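Alpha-toxin (Clostridium novyi, PDB 2VK9) belongs to the large clostridial toxins and carries a catalytic domain of the GT-A glycosyltransferase clan, preceded by a helical N-terminal domain. Local coordinates at residues 315-320 and 343-348; 363-368 and 388-393; 395-400 and 485-490. One frame throughout, in Å; residues are numbered along the deposited sequence.

Contact 1: residues 315-320 and 343-348; sequences FEAIAN and RILSFV
A317 and I318 of helix 307-321 meet I344, L345 and V348 of helix 338-349 in a purely apolar helix-helix contact. The axes of the two short segments come within 9.3 Å and their N-to-C directions diverge by 47°, so the two segments run broadly the same way while crossing.

Most of the contact falls to A317. Its single methyl points at the partner helix and is met by three side chains. I344 brings CG2, the branch anti to its backbone N, to 3.5 Å from A317 CB. L345 turns CD2 inward to 3.6 Å from the same A317 CB, and L345 CD2 also lies 4.0 Å from A317 CA. V348 closes the group one turn further on, with its CG2 3.9 Å from A317 CB.

I318 follows, and here V348 uses both methyls. V348 CG1, anti to its own backbone N (chi1 171°), rests 4.0 Å from I318 CA, on the main chain. V348 CG2 meets I318 CG1 at 4.1 Å, the two side chains crossing at about a right angle.

N320, past the contact, gives hydrogen bonds from ND2 to E316 O in its own helix and to Y328 O.

The pair sits well out from the centre of the chain. The other branch of I344 turns away from A317, and I344 also packs on W310 and I314, an earlier part of helix 307-321, while L345 and V348 also touch E321 at the C-terminal end of that helix. Beyond the two helices, L345 touches Y330 in a loop, the F315 ring meets that of F514, and E316 OE2 is hydrogen-bonded to Y332 N and to H518 NE2 at the start of helix 518-523.

Contact 2: residues 363-368 and 388-393; sequences IKISQL and FIISNN
Approaching I390, the I365 side chain is extended by chi1 -175°, with CG1 anti to the backbone N, and chi2 158°, which set CD1 beside the I390 carbonyl on strand 382-391. The strand belongs to the mixed sheet of the GT-A domain, and the loop 363-368 packs against its closing residues through side chains.

I365 CD1 makes most of the closest contacts. It lies by the peptide that follows I390, 3.3 Å from I390 O, and 3.9 Å from the I390 CG2 methyl. It also comes to 4.0 Å from S391 CA, where the side chain of S391 points to the other side.

Two residues earlier, I363 reaches tip to tip for the same isoleucine, its CD1 3.8 Å from I390 CD1. I363 and I390 both also touch V281 of the adjacent strand 280-283, which makes them part of the sheet's apolar packing. Backbone bonds of the loop include those of I363 with A96 and I365 with T94.

N392 slides past I365 in the opposite direction. N392 OD1 accepts from S97 N and ND2 donates to I95 O, while N392 ND2 lies 3.9 Å from I365 CG2.

Contact 3: residues 395-400 and 485-490; sequences SLTLNN and CDTYHF
The last turn of helix 477-488 packs against the first turn of helix 396-422, and the T487 hydroxyl is the point where T397 and N400 converge. N400 ND2 donates to T487 OG1 over 2.7 Å, and the acceptor lies nearly in the amide plane of N400, although the bond is bent, with 139° at the hydrogen. T397 OG1 stands 3.0 Å from T487 OG1, the two threonine side chains crossing at about a right angle.

The methyl of T487 looks after the apolar part: T487 CG2, anti to its backbone N, lies 3.9 Å from L396 CD2 as the two side chains slide past each other. On the other flank, D486 CB lies 3.8 Å from N400 ND2, with the D486 carboxylate turned 85° against the N400 amide. That carboxylate has its own partners in N493 N, T494 N and Q404 NE2.

T487 OG1 also has A483 O, one turn back, within hydrogen-bonding distance, so a bond between the two threonine hydroxyls is possible but not settled. T397 OG1 is itself bonded to L368 O. Among N400 ND2, T397 OG1 and A483 O, the buried T487 hydroxyl is probably restrained in its rotation.

The three contacts follow one another along the chain, each closing before the next opens. Contact 1, between two helices, lies apart: its centre is about 33 Å from that of contact 2 and about 42 Å from that of contact 3, and it touches neither. Contacts 2 and 3 are neighbours, with centres about 12 Å apart on the same side of the chain's centre. Strand 382-391 of contact 2, next to the outermost strand 371-376, leads through a short turn into helix 396-422 of contact 3, and Q367 O lies 3.0 Å from L396 N, a probable hydrogen bond. The loop 363-368 thus touches both helices of contact 3, with contact 1 on the periphery.

Contact 1: residues 315-320 and 343-348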
ATOM      1  N   PHE A 315      10.436  19.182 -13.825  1.00 37.87           N
ATOM      2  CA  PHE A 315       9.467  18.500 -14.678  1.00 37.26           C
ATOM      3  C   PHE A 315       8.430  19.416 -15.320  1.00 37.20           C
ATOM      4  O   PHE A 315       8.040  19.184 -16.471  1.00 37.33           O
ATOM      5  CB  PHE A 315       8.766  17.348 -13.972  1.00 36.88           C
ATOM      6  CG  PHE A 315       7.760  16.672 -14.836  1.00 36.24           C
ATOM      7  CD1 PHE A 315       8.165  15.958 -15.957  1.00 35.75           C
ATOM      8  CD2 PHE A 315       6.405  16.794 -14.571  1.00 35.91           C
ATOM      9  CE1 PHE A 315       7.238  15.358 -16.783  1.00 35.63           C
ATOM     10  CE2 PHE A 315       5.467  16.195 -15.401  1.00 35.71           C
ATOM     11  CZ  PHE A 315       5.885  15.475 -16.506  1.00 35.73           C
ATOM     12  N   GLU A 316       7.981  20.437 -14.589  1.00 36.81           N
ATOM     13  CA  GLU A 316       7.085  21.453 -15.159  1.00 36.86           C
ATOM     14  C   GLU A 316       7.680  22.064 -16.434  1.00 36.50           C
ATOM     15  O   GLU A 316       6.957  22.365 -17.393  1.00 36.11           O
ATOM     16  CB  GLU A 316       6.802  22.560 -14.148  1.00 36.96           C
ATOM     17  CG  GLU A 316       6.165  22.081 -12.860  1.00 37.44           C
ATOM     18  CD  GLU A 316       5.974  23.189 -11.840  1.00 37.59           C
ATOM     19  OE1 GLU A 316       6.647  24.240 -11.930  1.00 39.05           O
ATOM     20  OE2 GLU A 316       5.146  23.002 -10.931  1.00 38.85           O
ATOM     21  N   ALA A 317       9.002  22.225 -16.433  1.00 36.25           N
ATOM     22  CA  ALA A 317       9.732  22.743 -17.579  1.00 36.32           C
ATOM     23  C   ALA A 317       9.690  21.772 -18.739  1.00 36.32           C
ATOM     24  O   ALA A 317       9.419  22.169 -19.869  1.00 36.66           O
ATOM     25  CB  ALA A 317      11.166  23.035 -17.198  1.00 36.47           C
ATOM     26  N   ILE A 318       9.961  20.500 -18.464  1.00 36.22           N
ATOM     27  CA  ILE A 318       9.869  19.482 -19.496  1.00 36.13           C
ATOM     28  C   ILE A 318       8.449  19.429 -20.013  1.00 36.27           C
ATOM     29  O   ILE A 318       8.231  19.559 -21.212  1.00 36.05           O
ATOM     30  CB  ILE A 318      10.291  18.088 -18.997  1.00 36.19           C
ATOM     31  CG1 ILE A 318      11.761  18.109 -18.562  1.00 36.09           C
ATOM     32  CG2 ILE A 318      10.067  17.054 -20.098  1.00 35.43           C
ATOM     33  CD1 ILE A 318      12.194  16.920 -17.752  1.00 35.50           C
ATOM     34  N   ALA A 319       7.488  19.270 -19.101  1.00 36.67           N
ATOM     35  CA  ALA A 319       6.079  19.124 -19.475  1.00 37.16           C
ATOM     36  C   ALA A 319       5.669  20.231 -20.423  1.00 37.64           C
ATOM     37  O   ALA A 319       5.078  19.964 -21.470  1.00 37.32           O
ATOM     38  CB  ALA A 319       5.182  19.104 -18.247  1.00 36.83           C
ATOM     39  N   ASN A 320       6.028  21.464 -20.063  1.00 38.64           N
ATOM     40  CA  ASN A 320       5.636  22.654 -20.823  1.00 39.69           C
ATOM     41  C   ASN A 320       6.396  22.889 -22.131  1.00 40.19           C
ATOM     42  O   ASN A 320       5.780  22.951 -23.196  1.00 40.63           O
ATOM     43  CB  ASN A 320       5.683  23.892 -19.930  1.00 39.74           C
ATOM     44  CG  ASN A 320       4.471  23.994 -19.026  1.00 40.46           C
ATOM     45  OD1 ASN A 320       3.383  24.334 -19.484  1.00 42.07           O
ATOM     46  ND2 ASN A 320       4.647  23.691 -17.741  1.00 40.41           N
ATOM     47  N   ARG A 343      17.575  29.078 -17.670  1.00 60.82           N
ATOM     48  CA  ARG A 343      18.610  28.072 -17.855  1.00 60.33           C
ATOM     49  C   ARG A 343      17.965  26.688 -17.956  1.00 59.84           C
ATOM     50  O   ARG A 343      18.339  25.878 -18.813  1.00 59.63           O
ATOM     51  CB  ARG A 343      19.635  28.125 -16.718  1.00 60.33           C
ATOM     52  CG  ARG A 343      20.528  29.372 -16.731  1.00 60.69           C
ATOM     53  CD  ARG A 343      21.680  29.258 -15.722  1.00 60.60           C
ATOM     54  NE  ARG A 343      22.618  28.190 -16.080  1.00 60.13           N
ATOM     55  CZ  ARG A 343      23.404  27.550 -15.218  1.00 59.27           C
ATOM     56  NH1 ARG A 343      23.380  27.853 -13.925  1.00 58.86           N
ATOM     57  NH2 ARG A 343      24.211  26.594 -15.654  1.00 58.82           N
ATOM     58  N   ILE A 344      16.988  26.435 -17.086  1.00 59.24           N
ATOM     59  CA  ILE A 344      16.203  25.208 -17.141  1.00 58.78           C
ATOM     60  C   ILE A 344      15.542  25.073 -18.516  1.00 58.61           C
ATOM     61  O   ILE A 344      15.772  24.094 -19.221  1.00 58.39           O
ATOM     62  CB  ILE A 344      15.113  25.166 -16.044  1.00 58.67           C
ATOM     63  CG1 ILE A 344      15.685  25.437 -14.647  1.00 58.65           C
ATOM     64  CG2 ILE A 344      14.392  23.840 -16.059  1.00 59.02           C
ATOM     65  CD1 ILE A 344      16.731  24.439 -14.175  1.00 59.19           C
ATOM     66  N   LEU A 345      14.746  26.077 -18.886  1.00 58.60           N
ATOM     67  CA  LEU A 345      13.994  26.087 -20.139  1.00 58.88           C
ATOM     68  C   LEU A 345      14.846  25.968 -21.404  1.00 59.36           C
ATOM     69  O   LEU A 345      14.417  25.375 -22.393  1.00 59.34           O
ATOM     70  CB  LEU A 345      13.110  27.333 -20.226  1.00 58.76           C
ATOM     71  CG  LEU A 345      11.906  27.474 -19.290  1.00 58.63           C
ATOM     72  CD1 LEU A 345      10.872  28.385 -19.932  1.00 59.32           C
ATOM     73  CD2 LEU A 345      11.264  26.144 -18.977  1.00 58.12           C
ATOM     74  N   SER A 346      16.046  26.538 -21.379  1.00 60.11           N
ATOM     75  CA  SER A 346      16.962  26.400 -22.508  1.00 60.78           C
ATOM     76  C   SER A 346      17.633  25.029 -22.493  1.00 61.02           C
ATOM     77  O   SER A 346      17.956  24.482 -23.550  1.00 61.37           O
ATOM     78  CB  SER A 346      18.021  27.500 -22.499  1.00 60.78           C
ATOM     79  OG  SER A 346      18.903  27.315 -21.410  1.00 61.34           O
ATOM     80  N   PHE A 347      17.846  24.482 -21.297  1.00 61.20           N
ATOM     81  CA  PHE A 347      18.419  23.148 -21.156  1.00 61.21           C
ATOM     82  C   PHE A 347      17.457  22.094 -21.683  1.00 60.87           C
ATOM     83  O   PHE A 347      17.864  21.146 -22.351  1.00 60.90           O
ATOM     84  CB  PHE A 347      18.764  22.849 -19.702  1.00 61.48           C
ATOM     85  CG  PHE A 347      19.743  21.733 -19.546  1.00 63.04           C
ATOM     86  CD1 PHE A 347      21.112  22.003 -19.486  1.00 64.53           C
ATOM     87  CD2 PHE A 347      19.306  20.407 -19.491  1.00 64.38           C
ATOM     88  CE1 PHE A 347      22.040  20.971 -19.356  1.00 65.67           C
ATOM     89  CE2 PHE A 347      20.219  19.362 -19.362  1.00 65.64           C
ATOM     90  CZ  PHE A 347      21.593  19.643 -19.295  1.00 66.13           C
ATOM     91  N   VAL A 348      16.179  22.273 -21.366  1.00 60.58           N
ATOM     92  CA  VAL A 348      15.116  21.411 -21.858  1.00 60.27           C
ATOM     93  C   VAL A 348      15.044  21.435 -23.386  1.00 60.24           C
ATOM     94  O   VAL A 348      15.047  20.383 -24.018  1.00 60.23           O
ATOM     95  CB  VAL A 348      13.748  21.792 -21.234  1.00 60.19           C
ATOM     96  CG1 VAL A 348      12.602  21.051 -21.914  1.00 60.22           C
ATOM     97  CG2 VAL A 348      13.749  21.501 -19.739  1.00 60.14           C
TER

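Contact 2: residues 363-368 and 388-393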
ATOM      1  N   ILE A 363      12.454  -4.879 -17.287  1.00 28.80           N
ATOM      2  CA  ILE A 363      12.829  -4.809 -15.876  1.00 27.85           C
ATOM      3  C   ILE A 363      13.250  -6.187 -15.367  1.00 27.82           C
ATOM      4  O   ILE A 363      12.405  -7.065 -15.206  1.00 27.61           O
ATOM      5  CB  ILE A 363      11.661  -4.267 -15.014  1.00 27.85           C
ATOM      6  CG1 ILE A 363      11.179  -2.912 -15.556  1.00 27.30           C
ATOM      7  CG2 ILE A 363      12.064  -4.188 -13.537  1.00 26.91           C
ATOM      8  CD1 ILE A 363       9.782  -2.511 -15.105  1.00 27.12           C
ATOM      9  N   LYS A 364      14.546  -6.375 -15.112  1.00 27.71           N
ATOM     10  CA  LYS A 364      15.028  -7.632 -14.515  1.00 28.09           C
ATOM     11  C   LYS A 364      14.434  -7.839 -13.117  1.00 27.53           C
ATOM     12  O   LYS A 364      14.482  -6.947 -12.282  1.00 27.92           O
ATOM     13  CB  LYS A 364      16.561  -7.691 -14.416  1.00 28.25           C
ATOM     14  CG  LYS A 364      17.358  -7.170 -15.588  1.00 29.97           C
ATOM     15  CD  LYS A 364      17.385  -8.115 -16.761  1.00 34.02           C
ATOM     16  CE  LYS A 364      18.284  -7.535 -17.874  1.00 37.15           C
ATOM     17  NZ  LYS A 364      17.926  -8.030 -19.256  1.00 38.72           N
ATOM     18  N   ILE A 365      13.879  -9.007 -12.859  1.00 27.23           N
ATOM     19  CA  ILE A 365      13.288  -9.259 -11.555  1.00 27.38           C
ATOM     20  C   ILE A 365      13.397 -10.726 -11.160  1.00 27.87           C
ATOM     21  O   ILE A 365      13.097 -11.620 -11.955  1.00 28.15           O
ATOM     22  CB  ILE A 365      11.822  -8.766 -11.461  1.00 27.02           C
ATOM     23  CG1 ILE A 365      11.295  -8.947 -10.040  1.00 27.28           C
ATOM     24  CG2 ILE A 365      10.938  -9.500 -12.435  1.00 26.21           C
ATOM     25  CD1 ILE A 365      10.118  -8.062  -9.693  1.00 27.46           C
ATOM     26  N   SER A 366      13.835 -10.963  -9.930  1.00 28.14           N
ATOM     27  CA  SER A 366      13.949 -12.313  -9.409  1.00 28.65           C
ATOM     28  C   SER A 366      12.560 -12.843  -9.056  1.00 29.03           C
ATOM     29  O   SER A 366      11.721 -12.088  -8.564  1.00 29.04           O
ATOM     30  CB  SER A 366      14.854 -12.324  -8.176  1.00 28.34           C
ATOM     31  OG  SER A 366      15.000 -13.641  -7.678  1.00 28.05           O
ATOM     32  N   GLN A 367      12.321 -14.129  -9.303  1.00 29.36           N
ATOM     33  CA  GLN A 367      11.046 -14.755  -8.943  1.00 30.33           C
ATOM     34  C   GLN A 367      10.803 -14.814  -7.426  1.00 30.43           C
ATOM     35  O   GLN A 367       9.723 -15.202  -6.981  1.00 30.67           O
ATOM     36  CB  GLN A 367      10.931 -16.153  -9.546  1.00 30.44           C
ATOM     37  CG  GLN A 367      11.865 -17.171  -8.929  1.00 33.29           C
ATOM     38  CD  GLN A 367      11.513 -18.604  -9.311  1.00 38.34           C
ATOM     39  OE1 GLN A 367      10.322 -18.980  -9.414  1.00 40.28           O
ATOM     40  NE2 GLN A 367      12.553 -19.424  -9.520  1.00 38.03           N
ATOM     41  N   LEU A 368      11.809 -14.429  -6.646  1.00 30.50           N
ATOM     42  CA  LEU A 368      11.723 -14.426  -5.194  1.00 30.33           C
ATOM     43  C   LEU A 368      11.243 -13.082  -4.648  1.00 30.66           C
ATOM     44  O   LEU A 368      10.672 -13.031  -3.558  1.00 30.91           O
ATOM     45  CB  LEU A 368      13.088 -14.758  -4.588  1.00 30.25           C
ATOM     46  CG  LEU A 368      13.721 -16.144  -4.809  1.00 29.80           C
ATOM     47  CD1 LEU A 368      15.169 -16.133  -4.346  1.00 27.74           C
ATOM     48  CD2 LEU A 368      12.938 -17.255  -4.114  1.00 28.61           C
ATOM     49  N   PHE A 388       3.925   1.949  -6.269  1.00 23.98           N
ATOM     50  CA  PHE A 388       4.610   1.404  -7.440  1.00 23.14           C
ATOM     51  C   PHE A 388       5.155   0.029  -7.077  1.00 22.96           C
ATOM     52  O   PHE A 388       6.030  -0.090  -6.211  1.00 23.31           O
ATOM     53  CB  PHE A 388       5.742   2.339  -7.859  1.00 22.93           C
ATOM     54  CG  PHE A 388       6.347   2.024  -9.198  1.00 21.90           C
ATOM     55  CD1 PHE A 388       5.796   2.537 -10.366  1.00 22.11           C
ATOM     56  CD2 PHE A 388       7.494   1.263  -9.292  1.00 21.25           C
ATOM     57  CE1 PHE A 388       6.366   2.271 -11.610  1.00 20.84           C
ATOM     58  CE2 PHE A 388       8.065   0.993 -10.533  1.00 20.76           C
ATOM     59  CZ  PHE A 388       7.499   1.498 -11.684  1.00 20.77           C
ATOM     60  N   ILE A 389       4.614  -1.004  -7.723  1.00 22.12           N
ATOM     61  CA  ILE A 389       4.938  -2.390  -7.423  1.00 21.42           C
ATOM     62  C   ILE A 389       5.264  -3.131  -8.706  1.00 21.39           C
ATOM     63  O   ILE A 389       4.511  -3.058  -9.679  1.00 21.53           O
ATOM     64  CB  ILE A 389       3.743  -3.118  -6.785  1.00 21.43           C
ATOM     65  CG1 ILE A 389       3.128  -2.302  -5.644  1.00 21.29           C
ATOM     66  CG2 ILE A 389       4.140  -4.509  -6.309  1.00 21.15           C
ATOM     67  CD1 ILE A 389       1.749  -2.817  -5.227  1.00 21.34           C
ATOM     68  N   ILE A 390       6.379  -3.852  -8.717  1.00 21.09           N
ATOM     69  CA  ILE A 390       6.705  -4.694  -9.857  1.00 20.81           C
ATOM     70  C   ILE A 390       6.821  -6.123  -9.382  1.00 21.11           C
ATOM     71  O   ILE A 390       7.575  -6.402  -8.458  1.00 21.83           O
ATOM     72  CB  ILE A 390       8.024  -4.290 -10.523  1.00 20.63           C
ATOM     73  CG1 ILE A 390       7.965  -2.840 -11.008  1.00 20.28           C
ATOM     74  CG2 ILE A 390       8.326  -5.224 -11.689  1.00 19.96           C
ATOM     75  CD1 ILE A 390       9.317  -2.254 -11.311  1.00 19.49           C
ATOM     76  N   SER A 391       6.071  -7.023 -10.007  1.00 21.19           N
ATOM     77  CA  SER A 391       6.114  -8.438  -9.668  1.00 21.12           C
ATOM     78  C   SER A 391       5.512  -9.265 -10.776  1.00 21.01           C
ATOM     79  O   SER A 391       4.512  -8.860 -11.352  1.00 21.19           O
ATOM     80  CB  SER A 391       5.305  -8.692  -8.400  1.00 21.17           C
ATOM     81  OG  SER A 391       5.087 -10.085  -8.194  1.00 22.20           O
ATOM     82  N   ASN A 392       6.112 -10.418 -11.067  1.00 21.08           N
ATOM     83  CA  ASN A 392       5.442 -11.464 -11.851  1.00 21.30           C
ATOM     84  C   ASN A 392       4.465 -12.240 -10.974  1.00 21.79           C
ATOM     85  O   ASN A 392       4.613 -12.230  -9.753  1.00 21.98           O
ATOM     86  CB  ASN A 392       6.462 -12.375 -12.528  1.00 20.78           C
ATOM     87  CG  ASN A 392       7.090 -11.714 -13.729  1.00 20.15           C
ATOM     88  OD1 ASN A 392       6.415 -10.980 -14.445  1.00 22.12           O
ATOM     89  ND2 ASN A 392       8.374 -11.940 -13.950  1.00 16.95           N
ATOM     90  N   ASN A 393       3.446 -12.873 -11.555  1.00 22.46           N
ATOM     91  CA  ASN A 393       2.416 -13.471 -10.693  1.00 23.66           C
ATOM     92  C   ASN A 393       2.866 -14.690  -9.891  1.00 24.26           C
ATOM     93  O   ASN A 393       2.240 -15.047  -8.892  1.00 24.62           O
ATOM     94  CB  ASN A 393       1.073 -13.704 -11.399  1.00 23.92           C
ATOM     95  CG  ASN A 393       1.175 -14.597 -12.609  1.00 24.26           C
ATOM     96  OD1 ASN A 393       1.697 -15.703 -12.553  1.00 26.89           O
ATOM     97  ND2 ASN A 393       0.631 -14.131 -13.706  1.00 24.57           N
TER

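Contact 3: residues 395-400 and 485-490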
ATOM      1  N   SER A 395       5.551 -14.982  -8.198  1.00 25.49           N
ATOM      2  CA  SER A 395       6.548 -14.515  -7.236  1.00 25.63           C
ATOM      3  C   SER A 395       6.297 -14.990  -5.805  1.00 25.75           C
ATOM      4  O   SER A 395       5.164 -15.000  -5.318  1.00 25.97           O
ATOM      5  CB  SER A 395       6.629 -12.988  -7.259  1.00 25.59           C
ATOM      6  OG  SER A 395       7.293 -12.509  -6.110  1.00 26.24           O
ATOM      7  N   LEU A 396       7.381 -15.364  -5.136  1.00 26.18           N
ATOM      8  CA  LEU A 396       7.348 -15.805  -3.747  1.00 26.28           C
ATOM      9  C   LEU A 396       6.927 -14.691  -2.784  1.00 26.19           C
ATOM     10  O   LEU A 396       6.047 -14.900  -1.944  1.00 26.43           O
ATOM     11  CB  LEU A 396       8.706 -16.380  -3.340  1.00 26.49           C
ATOM     12  CG  LEU A 396       8.859 -16.844  -1.884  1.00 27.30           C
ATOM     13  CD1 LEU A 396       8.164 -18.190  -1.637  1.00 28.60           C
ATOM     14  CD2 LEU A 396      10.325 -16.919  -1.512  1.00 26.60           C
ATOM     15  N   THR A 397       7.548 -13.517  -2.900  1.00 25.79           N
ATOM     16  CA  THR A 397       7.172 -12.377  -2.057  1.00 25.71           C
ATOM     17  C   THR A 397       5.705 -11.967  -2.266  1.00 25.82           C
ATOM     18  O   THR A 397       5.048 -11.528  -1.325  1.00 25.80           O
ATOM     19  CB  THR A 397       8.109 -11.166  -2.258  1.00 25.58           C
ATOM     20  OG1 THR A 397       9.453 -11.550  -1.966  1.00 25.45           O
ATOM     21  CG2 THR A 397       7.739 -10.037  -1.331  1.00 25.36           C
ATOM     22  N   LEU A 398       5.202 -12.119  -3.492  1.00 25.93           N
ATOM     23  CA  LEU A 398       3.809 -11.829  -3.781  1.00 25.90           C
ATOM     24  C   LEU A 398       2.888 -12.789  -3.038  1.00 26.69           C
ATOM     25  O   LEU A 398       1.874 -12.371  -2.473  1.00 26.68           O
ATOM     26  CB  LEU A 398       3.529 -11.880  -5.281  1.00 25.92           C
ATOM     27  CG  LEU A 398       2.149 -11.367  -5.736  1.00 24.97           C
ATOM     28  CD1 LEU A 398       2.074  -9.869  -5.660  1.00 23.72           C
ATOM     29  CD2 LEU A 398       1.829 -11.828  -7.147  1.00 25.35           C
ATOM     30  N   ASN A 399       3.234 -14.075  -3.031  1.00 27.27           N
ATOM     31  CA  ASN A 399       2.460 -15.035  -2.249  1.00 27.81           C
ATOM     32  C   ASN A 399       2.498 -14.716  -0.766  1.00 27.45           C
ATOM     33  O   ASN A 399       1.492 -14.894  -0.080  1.00 27.76           O
ATOM     34  CB  ASN A 399       2.890 -16.476  -2.520  1.00 28.32           C
ATOM     35  CG  ASN A 399       2.350 -17.009  -3.853  1.00 31.16           C
ATOM     36  OD1 ASN A 399       3.074 -17.673  -4.606  1.00 34.24           O
ATOM     37  ND2 ASN A 399       1.074 -16.709  -4.157  1.00 32.98           N
ATOM     38  N   ASN A 400       3.639 -14.219  -0.291  1.00 26.71           N
ATOM     39  CA  ASN A 400       3.759 -13.761   1.081  1.00 26.47           C
ATOM     40  C   ASN A 400       2.924 -12.524   1.360  1.00 26.46           C
ATOM     41  O   ASN A 400       2.373 -12.379   2.454  1.00 26.69           O
ATOM     42  CB  ASN A 400       5.210 -13.469   1.434  1.00 26.65           C
ATOM     43  CG  ASN A 400       6.042 -14.719   1.575  1.00 26.81           C
ATOM     44  OD1 ASN A 400       5.524 -15.824   1.817  1.00 26.02           O
ATOM     45  ND2 ASN A 400       7.353 -14.554   1.426  1.00 26.89           N
ATOM     46  N   CYS A 485       9.851  -8.926   4.775  1.00 38.18           N
ATOM     47  CA  CYS A 485      10.514  -9.486   5.934  1.00 38.35           C
ATOM     48  C   CYS A 485      10.307 -10.999   6.022  1.00 38.45           C
ATOM     49  O   CYS A 485      11.221 -11.726   6.372  1.00 38.30           O
ATOM     50  CB  CYS A 485       9.990  -8.800   7.189  1.00 38.46           C
ATOM     51  SG  CYS A 485      10.907  -9.182   8.685  1.00 39.41           S
ATOM     52  N   ASP A 486       9.096 -11.449   5.708  1.00 38.97           N
ATOM     53  CA  ASP A 486       8.769 -12.870   5.561  1.00 39.70           C
ATOM     54  C   ASP A 486       9.784 -13.561   4.653  1.00 39.47           C
ATOM     55  O   ASP A 486      10.357 -14.584   5.010  1.00 39.82           O
ATOM     56  CB  ASP A 486       7.377 -13.040   4.904  1.00 40.31           C
ATOM     57  CG  ASP A 486       6.209 -13.022   5.895  1.00 42.07           C
ATOM     58  OD1 ASP A 486       6.433 -12.915   7.123  1.00 44.52           O
ATOM     59  OD2 ASP A 486       5.043 -13.139   5.423  1.00 43.73           O
ATOM     60  N   THR A 487       9.985 -12.994   3.468  1.00 39.18           N
ATOM     61  CA  THR A 487      10.793 -13.617   2.439  1.00 39.27           C
ATOM     62  C   THR A 487      12.260 -13.676   2.858  1.00 39.28           C
ATOM     63  O   THR A 487      12.897 -14.728   2.776  1.00 39.36           O
ATOM     64  CB  THR A 487      10.645 -12.870   1.085  1.00 39.22           C
ATOM     65  OG1 THR A 487       9.276 -12.893   0.668  1.00 39.28           O
ATOM     66  CG2 THR A 487      11.496 -13.518   0.003  1.00 39.08           C
ATOM     67  N   TYR A 488      12.774 -12.547   3.326  1.00 39.12           N
ATOM     68  CA  TYR A 488      14.191 -12.400   3.600  1.00 39.51           C
ATOM     69  C   TYR A 488      14.647 -13.182   4.834  1.00 39.45           C
ATOM     70  O   TYR A 488      15.793 -13.642   4.894  1.00 39.15           O
ATOM     71  CB  TYR A 488      14.532 -10.912   3.713  1.00 39.88           C
ATOM     72  CG  TYR A 488      15.996 -10.580   3.909  1.00 41.05           C
ATOM     73  CD1 TYR A 488      16.907 -10.635   2.848  1.00 41.67           C
ATOM     74  CD2 TYR A 488      16.465 -10.175   5.159  1.00 42.78           C
ATOM     75  CE1 TYR A 488      18.256 -10.310   3.042  1.00 42.09           C
ATOM     76  CE2 TYR A 488      17.800  -9.850   5.360  1.00 43.16           C
ATOM     77  CZ  TYR A 488      18.686  -9.913   4.305  1.00 43.28           C
ATOM     78  OH  TYR A 488      20.001  -9.584   4.546  1.00 44.91           O
ATOM     79  N   HIS A 489      13.747 -13.341   5.804  1.00 39.49           N
ATOM     80  CA  HIS A 489      14.058 -14.048   7.046  1.00 39.48           C
ATOM     81  C   HIS A 489      13.482 -15.462   7.103  1.00 39.68           C
ATOM     82  O   HIS A 489      13.444 -16.073   8.177  1.00 40.25           O
ATOM     83  CB  HIS A 489      13.613 -13.240   8.279  1.00 39.37           C
ATOM     84  CG  HIS A 489      14.500 -12.073   8.600  1.00 39.53           C
ATOM     85  ND1 HIS A 489      14.044 -10.954   9.265  1.00 39.90           N
ATOM     86  CD2 HIS A 489      15.809 -11.842   8.333  1.00 38.75           C
ATOM     87  CE1 HIS A 489      15.034 -10.089   9.400  1.00 39.71           C
ATOM     88  NE2 HIS A 489      16.116 -10.604   8.843  1.00 38.89           N
ATOM     89  N   PHE A 490      13.038 -15.978   5.959  1.00 39.43           N
ATOM     90  CA  PHE A 490      12.547 -17.355   5.852  1.00 39.31           C
ATOM     91  C   PHE A 490      11.381 -17.711   6.777  1.00 39.77           C
ATOM     92  O   PHE A 490      11.250 -18.860   7.190  1.00 39.83           O
ATOM     93  CB  PHE A 490      13.681 -18.344   6.089  1.00 38.92           C
ATOM     94  CG  PHE A 490      14.909 -18.053   5.303  1.00 38.17           C
ATOM     95  CD1 PHE A 490      15.993 -17.431   5.899  1.00 36.74           C
ATOM     96  CD2 PHE A 490      14.993 -18.415   3.963  1.00 37.71           C
ATOM     97  CE1 PHE A 490      17.143 -17.165   5.174  1.00 36.84           C
ATOM     98  CE2 PHE A 490      16.138 -18.145   3.230  1.00 37.29           C
ATOM     99  CZ  PHE A 490      17.218 -17.522   3.838  1.00 36.67           C
TER